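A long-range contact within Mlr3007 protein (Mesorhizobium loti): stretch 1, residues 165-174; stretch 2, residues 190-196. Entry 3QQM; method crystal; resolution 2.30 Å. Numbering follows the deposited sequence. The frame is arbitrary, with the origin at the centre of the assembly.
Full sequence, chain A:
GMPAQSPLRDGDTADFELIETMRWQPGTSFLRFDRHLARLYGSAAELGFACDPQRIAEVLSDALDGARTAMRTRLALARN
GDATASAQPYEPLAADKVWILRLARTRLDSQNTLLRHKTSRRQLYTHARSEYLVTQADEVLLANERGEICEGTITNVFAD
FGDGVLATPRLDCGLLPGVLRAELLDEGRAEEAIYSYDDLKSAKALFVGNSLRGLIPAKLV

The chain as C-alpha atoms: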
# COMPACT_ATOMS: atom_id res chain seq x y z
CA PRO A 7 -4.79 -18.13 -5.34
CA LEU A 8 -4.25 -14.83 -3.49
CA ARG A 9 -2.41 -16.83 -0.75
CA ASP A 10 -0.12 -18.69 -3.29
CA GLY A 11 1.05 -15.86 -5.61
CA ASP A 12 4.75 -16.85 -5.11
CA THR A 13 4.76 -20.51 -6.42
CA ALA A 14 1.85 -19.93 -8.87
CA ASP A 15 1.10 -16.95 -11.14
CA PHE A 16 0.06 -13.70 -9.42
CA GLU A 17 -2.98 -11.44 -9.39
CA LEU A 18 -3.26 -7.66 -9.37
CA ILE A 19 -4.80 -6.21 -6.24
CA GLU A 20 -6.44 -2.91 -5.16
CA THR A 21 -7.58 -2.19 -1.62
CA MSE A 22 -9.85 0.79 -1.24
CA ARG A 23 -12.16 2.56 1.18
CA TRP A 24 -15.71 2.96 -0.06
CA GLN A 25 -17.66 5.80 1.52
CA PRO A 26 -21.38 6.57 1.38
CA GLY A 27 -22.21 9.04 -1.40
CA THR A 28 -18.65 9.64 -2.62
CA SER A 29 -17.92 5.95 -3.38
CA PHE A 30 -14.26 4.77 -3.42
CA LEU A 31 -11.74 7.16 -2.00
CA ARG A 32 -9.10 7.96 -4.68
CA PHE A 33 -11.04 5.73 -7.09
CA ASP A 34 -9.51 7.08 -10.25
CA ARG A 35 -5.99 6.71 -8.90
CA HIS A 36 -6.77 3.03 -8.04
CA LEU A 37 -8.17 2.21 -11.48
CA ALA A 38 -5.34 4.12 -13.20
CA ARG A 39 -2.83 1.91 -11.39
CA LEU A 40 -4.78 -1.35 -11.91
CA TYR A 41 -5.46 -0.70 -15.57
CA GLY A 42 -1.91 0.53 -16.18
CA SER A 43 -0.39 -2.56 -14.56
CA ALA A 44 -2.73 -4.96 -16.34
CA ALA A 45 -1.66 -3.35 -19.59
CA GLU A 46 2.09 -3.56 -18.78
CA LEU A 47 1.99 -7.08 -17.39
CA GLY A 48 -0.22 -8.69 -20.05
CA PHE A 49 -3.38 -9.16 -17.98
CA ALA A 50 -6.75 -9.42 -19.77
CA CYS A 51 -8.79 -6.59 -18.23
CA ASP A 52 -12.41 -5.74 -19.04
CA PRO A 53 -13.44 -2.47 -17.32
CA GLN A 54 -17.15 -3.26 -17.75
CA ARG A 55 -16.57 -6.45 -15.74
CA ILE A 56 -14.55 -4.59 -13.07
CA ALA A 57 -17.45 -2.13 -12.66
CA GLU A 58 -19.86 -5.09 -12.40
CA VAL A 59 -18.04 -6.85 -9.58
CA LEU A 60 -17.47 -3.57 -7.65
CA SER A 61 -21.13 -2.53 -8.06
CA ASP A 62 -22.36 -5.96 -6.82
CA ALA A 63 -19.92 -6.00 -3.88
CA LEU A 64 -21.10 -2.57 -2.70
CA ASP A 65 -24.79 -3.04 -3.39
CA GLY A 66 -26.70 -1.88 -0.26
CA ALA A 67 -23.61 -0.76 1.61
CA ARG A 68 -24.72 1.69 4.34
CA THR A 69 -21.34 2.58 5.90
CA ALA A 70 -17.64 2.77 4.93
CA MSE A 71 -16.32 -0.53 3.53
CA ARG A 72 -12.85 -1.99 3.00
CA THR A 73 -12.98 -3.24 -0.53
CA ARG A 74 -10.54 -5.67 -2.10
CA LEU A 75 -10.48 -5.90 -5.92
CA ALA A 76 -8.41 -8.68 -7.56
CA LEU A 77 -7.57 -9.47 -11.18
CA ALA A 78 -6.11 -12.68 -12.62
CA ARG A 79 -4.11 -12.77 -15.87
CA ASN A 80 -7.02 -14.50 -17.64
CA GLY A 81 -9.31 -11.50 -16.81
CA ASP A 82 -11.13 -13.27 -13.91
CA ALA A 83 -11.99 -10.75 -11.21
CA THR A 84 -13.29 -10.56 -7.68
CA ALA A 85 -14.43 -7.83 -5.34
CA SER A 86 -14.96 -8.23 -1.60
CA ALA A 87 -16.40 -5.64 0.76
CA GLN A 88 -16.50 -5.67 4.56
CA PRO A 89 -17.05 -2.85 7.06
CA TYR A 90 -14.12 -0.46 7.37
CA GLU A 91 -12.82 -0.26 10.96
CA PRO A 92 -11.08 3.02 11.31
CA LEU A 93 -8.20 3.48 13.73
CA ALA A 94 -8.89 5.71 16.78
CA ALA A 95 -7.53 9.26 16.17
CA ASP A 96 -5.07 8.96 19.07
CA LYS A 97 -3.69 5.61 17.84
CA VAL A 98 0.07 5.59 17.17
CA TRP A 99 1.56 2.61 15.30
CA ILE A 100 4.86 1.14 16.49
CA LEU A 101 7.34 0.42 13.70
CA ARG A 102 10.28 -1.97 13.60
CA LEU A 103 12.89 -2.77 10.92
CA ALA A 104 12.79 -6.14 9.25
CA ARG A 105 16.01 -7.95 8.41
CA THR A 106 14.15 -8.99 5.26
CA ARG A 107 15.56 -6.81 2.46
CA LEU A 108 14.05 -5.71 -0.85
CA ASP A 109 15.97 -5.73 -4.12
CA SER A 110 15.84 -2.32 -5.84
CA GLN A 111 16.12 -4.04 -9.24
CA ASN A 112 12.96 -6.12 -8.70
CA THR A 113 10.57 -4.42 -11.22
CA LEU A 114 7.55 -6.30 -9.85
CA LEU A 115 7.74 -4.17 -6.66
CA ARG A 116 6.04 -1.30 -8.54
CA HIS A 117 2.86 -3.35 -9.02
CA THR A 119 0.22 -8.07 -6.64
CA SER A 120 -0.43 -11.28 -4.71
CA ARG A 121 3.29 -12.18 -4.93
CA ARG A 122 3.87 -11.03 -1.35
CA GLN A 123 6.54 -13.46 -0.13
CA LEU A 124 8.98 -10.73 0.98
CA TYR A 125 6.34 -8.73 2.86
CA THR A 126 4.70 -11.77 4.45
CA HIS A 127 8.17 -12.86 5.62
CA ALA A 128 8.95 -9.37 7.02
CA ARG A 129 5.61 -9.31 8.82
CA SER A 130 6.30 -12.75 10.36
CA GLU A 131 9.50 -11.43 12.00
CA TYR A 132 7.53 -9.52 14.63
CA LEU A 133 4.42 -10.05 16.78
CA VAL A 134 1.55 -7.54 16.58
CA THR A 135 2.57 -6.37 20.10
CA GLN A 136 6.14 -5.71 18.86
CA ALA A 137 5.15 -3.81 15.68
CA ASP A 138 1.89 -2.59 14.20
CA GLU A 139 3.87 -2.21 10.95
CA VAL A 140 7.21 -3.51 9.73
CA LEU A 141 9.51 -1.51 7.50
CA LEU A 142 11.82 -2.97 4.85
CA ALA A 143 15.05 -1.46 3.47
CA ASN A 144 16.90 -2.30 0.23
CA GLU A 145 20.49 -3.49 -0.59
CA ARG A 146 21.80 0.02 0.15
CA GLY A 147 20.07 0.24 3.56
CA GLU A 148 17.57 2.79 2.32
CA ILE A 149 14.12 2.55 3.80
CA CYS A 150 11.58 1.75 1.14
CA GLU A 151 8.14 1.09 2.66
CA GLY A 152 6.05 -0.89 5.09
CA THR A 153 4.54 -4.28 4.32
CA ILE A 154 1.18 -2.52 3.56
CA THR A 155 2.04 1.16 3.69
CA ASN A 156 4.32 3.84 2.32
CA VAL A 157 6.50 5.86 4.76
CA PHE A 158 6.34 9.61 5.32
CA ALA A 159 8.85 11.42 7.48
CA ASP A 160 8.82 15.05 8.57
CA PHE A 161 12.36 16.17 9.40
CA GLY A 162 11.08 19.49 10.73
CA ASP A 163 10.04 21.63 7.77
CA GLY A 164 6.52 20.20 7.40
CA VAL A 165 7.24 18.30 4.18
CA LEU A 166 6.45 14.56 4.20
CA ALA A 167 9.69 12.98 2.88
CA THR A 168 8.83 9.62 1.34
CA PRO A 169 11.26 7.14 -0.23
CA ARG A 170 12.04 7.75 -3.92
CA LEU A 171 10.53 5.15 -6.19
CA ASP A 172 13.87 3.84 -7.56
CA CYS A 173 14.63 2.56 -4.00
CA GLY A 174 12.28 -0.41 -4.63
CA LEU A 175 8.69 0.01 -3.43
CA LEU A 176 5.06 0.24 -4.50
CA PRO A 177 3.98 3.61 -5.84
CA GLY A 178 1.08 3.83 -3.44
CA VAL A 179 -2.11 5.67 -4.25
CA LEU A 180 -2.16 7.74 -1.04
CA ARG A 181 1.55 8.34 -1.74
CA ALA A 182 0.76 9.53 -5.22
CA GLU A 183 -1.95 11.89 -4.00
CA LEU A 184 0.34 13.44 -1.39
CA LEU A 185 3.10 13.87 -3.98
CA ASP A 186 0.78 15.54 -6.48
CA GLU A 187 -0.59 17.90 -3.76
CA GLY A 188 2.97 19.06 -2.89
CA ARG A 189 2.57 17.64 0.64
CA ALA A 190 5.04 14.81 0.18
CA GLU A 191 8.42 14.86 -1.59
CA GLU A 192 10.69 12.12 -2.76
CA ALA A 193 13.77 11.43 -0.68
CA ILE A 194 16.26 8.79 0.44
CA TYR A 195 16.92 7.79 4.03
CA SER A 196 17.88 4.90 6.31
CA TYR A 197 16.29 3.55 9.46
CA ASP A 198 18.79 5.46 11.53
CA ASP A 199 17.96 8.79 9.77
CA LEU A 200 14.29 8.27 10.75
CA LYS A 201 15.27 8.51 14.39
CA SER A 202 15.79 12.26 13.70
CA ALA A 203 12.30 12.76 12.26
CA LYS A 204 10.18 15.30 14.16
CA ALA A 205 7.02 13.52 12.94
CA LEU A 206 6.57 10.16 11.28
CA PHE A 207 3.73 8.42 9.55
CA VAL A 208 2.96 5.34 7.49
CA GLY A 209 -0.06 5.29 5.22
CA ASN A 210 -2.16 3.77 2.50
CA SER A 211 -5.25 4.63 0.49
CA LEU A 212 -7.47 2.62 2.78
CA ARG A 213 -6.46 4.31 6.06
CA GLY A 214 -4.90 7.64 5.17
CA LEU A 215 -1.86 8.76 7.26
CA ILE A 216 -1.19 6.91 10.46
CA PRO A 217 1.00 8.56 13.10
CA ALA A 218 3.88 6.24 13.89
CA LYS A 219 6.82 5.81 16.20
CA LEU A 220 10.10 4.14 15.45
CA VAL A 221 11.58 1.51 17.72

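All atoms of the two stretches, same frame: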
# COMPACT_ATOMS: atom_id res chain seq x y z
N VAL A 165 7.36 19.09 5.39
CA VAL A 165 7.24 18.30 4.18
C VAL A 165 7.33 16.82 4.55
O VAL A 165 8.13 16.45 5.39
CB VAL A 165 8.32 18.68 3.16
CG1 VAL A 165 8.32 17.70 1.99
CG2 VAL A 165 8.11 20.10 2.67
N LEU A 166 6.46 16.00 3.96
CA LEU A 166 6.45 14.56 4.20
C LEU A 166 7.43 13.87 3.22
O LEU A 166 7.11 13.64 2.06
CB LEU A 166 5.03 14.02 4.08
CG LEU A 166 4.04 14.58 5.16
CD1 LEU A 166 2.57 14.29 4.78
CD2 LEU A 166 4.33 14.09 6.58
N ALA A 167 8.64 13.61 3.69
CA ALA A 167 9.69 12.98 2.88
C ALA A 167 9.35 11.52 2.80
O ALA A 167 9.18 10.87 3.82
CB ALA A 167 11.08 13.20 3.52
N THR A 168 9.19 11.01 1.58
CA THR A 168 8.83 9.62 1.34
C THR A 168 9.87 9.01 0.39
O THR A 168 10.34 9.70 -0.53
CB THR A 168 7.41 9.55 0.72
OG1 THR A 168 6.93 8.21 0.80
CG2 THR A 168 7.39 10.04 -0.75
N PRO A 169 10.24 7.74 0.61
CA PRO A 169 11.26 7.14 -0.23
C PRO A 169 11.01 7.25 -1.75
O PRO A 169 9.89 7.00 -2.23
CB PRO A 169 11.26 5.69 0.23
CG PRO A 169 10.91 5.76 1.63
CD PRO A 169 9.86 6.81 1.69
N ARG A 170 12.07 7.61 -2.47
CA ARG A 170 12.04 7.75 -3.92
C ARG A 170 11.77 6.40 -4.51
O ARG A 170 12.29 5.40 -4.05
CB ARG A 170 13.37 8.33 -4.41
CG ARG A 170 13.29 8.98 -5.75
CD ARG A 170 14.55 9.80 -6.07
NE ARG A 170 15.67 8.96 -6.44
CZ ARG A 170 16.90 9.41 -6.69
NH1 ARG A 170 17.21 10.69 -6.51
NH2 ARG A 170 17.84 8.56 -7.07
N LEU A 171 10.97 6.38 -5.56
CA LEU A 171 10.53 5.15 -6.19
C LEU A 171 11.66 4.18 -6.62
O LEU A 171 11.52 2.96 -6.45
CB LEU A 171 9.64 5.48 -7.39
CG LEU A 171 8.79 4.32 -7.87
CD1 LEU A 171 7.85 3.86 -6.73
CD2 LEU A 171 8.00 4.75 -9.13
N ASP A 172 12.77 4.71 -7.16
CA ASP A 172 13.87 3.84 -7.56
C ASP A 172 14.50 3.05 -6.39
O ASP A 172 15.34 2.21 -6.63
CB ASP A 172 14.95 4.59 -8.37
CG ASP A 172 15.57 5.74 -7.59
OD1 ASP A 172 15.01 6.16 -6.54
OD2 ASP A 172 16.60 6.26 -8.05
N CYS A 173 14.12 3.32 -5.14
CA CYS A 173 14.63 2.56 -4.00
C CYS A 173 14.09 1.11 -3.96
O CYS A 173 14.69 0.21 -3.35
CB CYS A 173 14.30 3.27 -2.66
SG CYS A 173 15.25 4.80 -2.27
N GLY A 174 12.92 0.90 -4.58
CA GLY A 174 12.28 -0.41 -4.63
C GLY A 174 11.10 -0.44 -3.69
O GLY A 174 11.24 -0.79 -2.50
N ALA A 190 3.95 15.74 0.03
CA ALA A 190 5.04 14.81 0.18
C ALA A 190 6.08 15.09 -0.90
O ALA A 190 5.76 15.68 -1.95
CB ALA A 190 4.52 13.39 0.08
N GLU A 191 7.33 14.71 -0.64
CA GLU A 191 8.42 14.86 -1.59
C GLU A 191 9.28 13.62 -1.55
O GLU A 191 9.40 12.99 -0.51
CB GLU A 191 9.29 16.07 -1.29
CG GLU A 191 8.65 17.40 -1.63
CD GLU A 191 9.48 18.59 -1.19
OE1 GLU A 191 10.65 18.39 -0.74
OE2 GLU A 191 8.96 19.75 -1.30
N GLU A 192 9.84 13.27 -2.69
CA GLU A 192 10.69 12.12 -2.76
C GLU A 192 12.01 12.37 -2.05
O GLU A 192 12.53 13.50 -2.01
CB GLU A 192 10.89 11.63 -4.21
CG GLU A 192 9.64 10.89 -4.75
CD GLU A 192 9.90 10.21 -6.07
OE1 GLU A 192 10.49 10.87 -6.94
OE2 GLU A 192 9.51 9.01 -6.24
N ALA A 193 12.52 11.32 -1.42
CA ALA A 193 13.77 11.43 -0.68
C ALA A 193 14.35 10.05 -0.42
O ALA A 193 13.74 9.06 -0.72
CB ALA A 193 13.55 12.21 0.64
N ILE A 194 15.56 10.02 0.13
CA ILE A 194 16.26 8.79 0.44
C ILE A 194 16.74 8.87 1.88
O ILE A 194 17.31 9.87 2.31
CB ILE A 194 17.47 8.61 -0.47
CG1 ILE A 194 17.05 8.69 -1.93
CG2 ILE A 194 18.15 7.29 -0.19
CD1 ILE A 194 18.26 8.71 -2.91
N TYR A 195 16.48 7.82 2.64
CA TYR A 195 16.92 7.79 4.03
C TYR A 195 16.92 6.36 4.59
O TYR A 195 16.25 5.48 4.09
CB TYR A 195 16.07 8.74 4.90
CG TYR A 195 14.55 8.62 4.76
CD1 TYR A 195 13.86 7.56 5.32
CD2 TYR A 195 13.82 9.61 4.16
CE1 TYR A 195 12.46 7.48 5.21
CE2 TYR A 195 12.43 9.55 4.09
CZ TYR A 195 11.76 8.49 4.59
OH TYR A 195 10.39 8.45 4.47
N SER A 196 17.72 6.17 5.63
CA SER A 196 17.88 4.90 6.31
C SER A 196 17.04 4.85 7.56
O SER A 196 16.43 5.84 7.94
CB SER A 196 19.32 4.73 6.75
OG SER A 196 19.61 5.69 7.73

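Strands 166-169 and 190-193 run side by side in the same direction, and a ladder of backbone hydrogen bonds joins them. In a parallel pair the bonds of one strand fan out to residues on both sides of its partner, and that pattern is easy to follow here. Glu191 N donates to Leu166 O at 2.9 Å, and Thr168 N donates to Glu191 O, also at 2.9 Å, so Glu191 spends both its amide and its carbonyl on the residues flanking Ala167. The next step repeats the arrangement around Pro169: Ala193 N donates to Thr168 O at 2.9 Å, and Arg170 N to Ala193 O at 2.8 Å. The ladder therefore suits proline well. A proline nitrogen carries no hydrogen, but at this position the register asks for none, since the bonds are made by the neighbours Thr168 and Arg170.

The same carbonyls also receive closely approaching alpha carbons. Ala190 CA lies 3.0 Å from Leu166 O, and Pro169 CA lies 3.2 Å from Ala193 O; these CA-H...O contacts supplement the stronger N-H bonds.

Ala167 O takes its hydrogen bond from a side chain. Tyr195 lies beyond the strand, and although its CA-to-CB bond points sideways, a chi1 of 50° (p) brings the ring back to stretch 1, where Tyr195 OH donates to Ala167 O at 2.8 Å. A long side chain with a terminal donor is what this reach demands. The carbonyl sits at the edge of the ring, near its plane, while the aromatic carbons make apolar contacts: Ala167 CB is 3.9 Å from Tyr195 CE2, and Pro169 CD is 3.9 Å from Tyr195 CZ. The small methyl of Ala167 also meets Ala193, CB to CB, at 3.9 Å, so one alanine packs against two partners.

Leu166, Thr168, Ala190 and Glu192 direct their side chains to one face of the sheet. There Leu166 CB and Ala190 CB are 4.1 Å apart, a close fit between bridged residues. Thr168 is buried, yet its hydroxyl is not left unpaired, because OG1 is hydrogen-bonded elsewhere in the structure. Ala167 and Glu191 occupy the other face, where the extended Glu191 side chain passes Val165, with Val165 CG1 3.5 Å from Glu191 CD.

Where stretch 1 turns after Pro169, Glu192, still within its own strand, reaches over to hold it. Its carboxylate accepts from the backbone, Leu171 N to Glu192 OE2 at 3.1 Å, satisfying an amide at the start of the 3-10 segment; OE2 is also hydrogen-bonded elsewhere in the structure. Cys173 N donates back to Arg170 O, just before the segment, at 3.0 Å. The charge of Arg170 is met within its own stretch: Arg170 NE donates to Asp172 OD1 at 2.9 Å, and Arg170 NH2 to Asp172 OD2 at 2.8 Å in a salt bridge. Ile194 CD1 lies over one face of this guanidinium, 4.1 Å from Arg170 CZ, leaving the in-plane donors free for Asp172. Altogether, the two stretches bury 695 Å² between them, counting both sides.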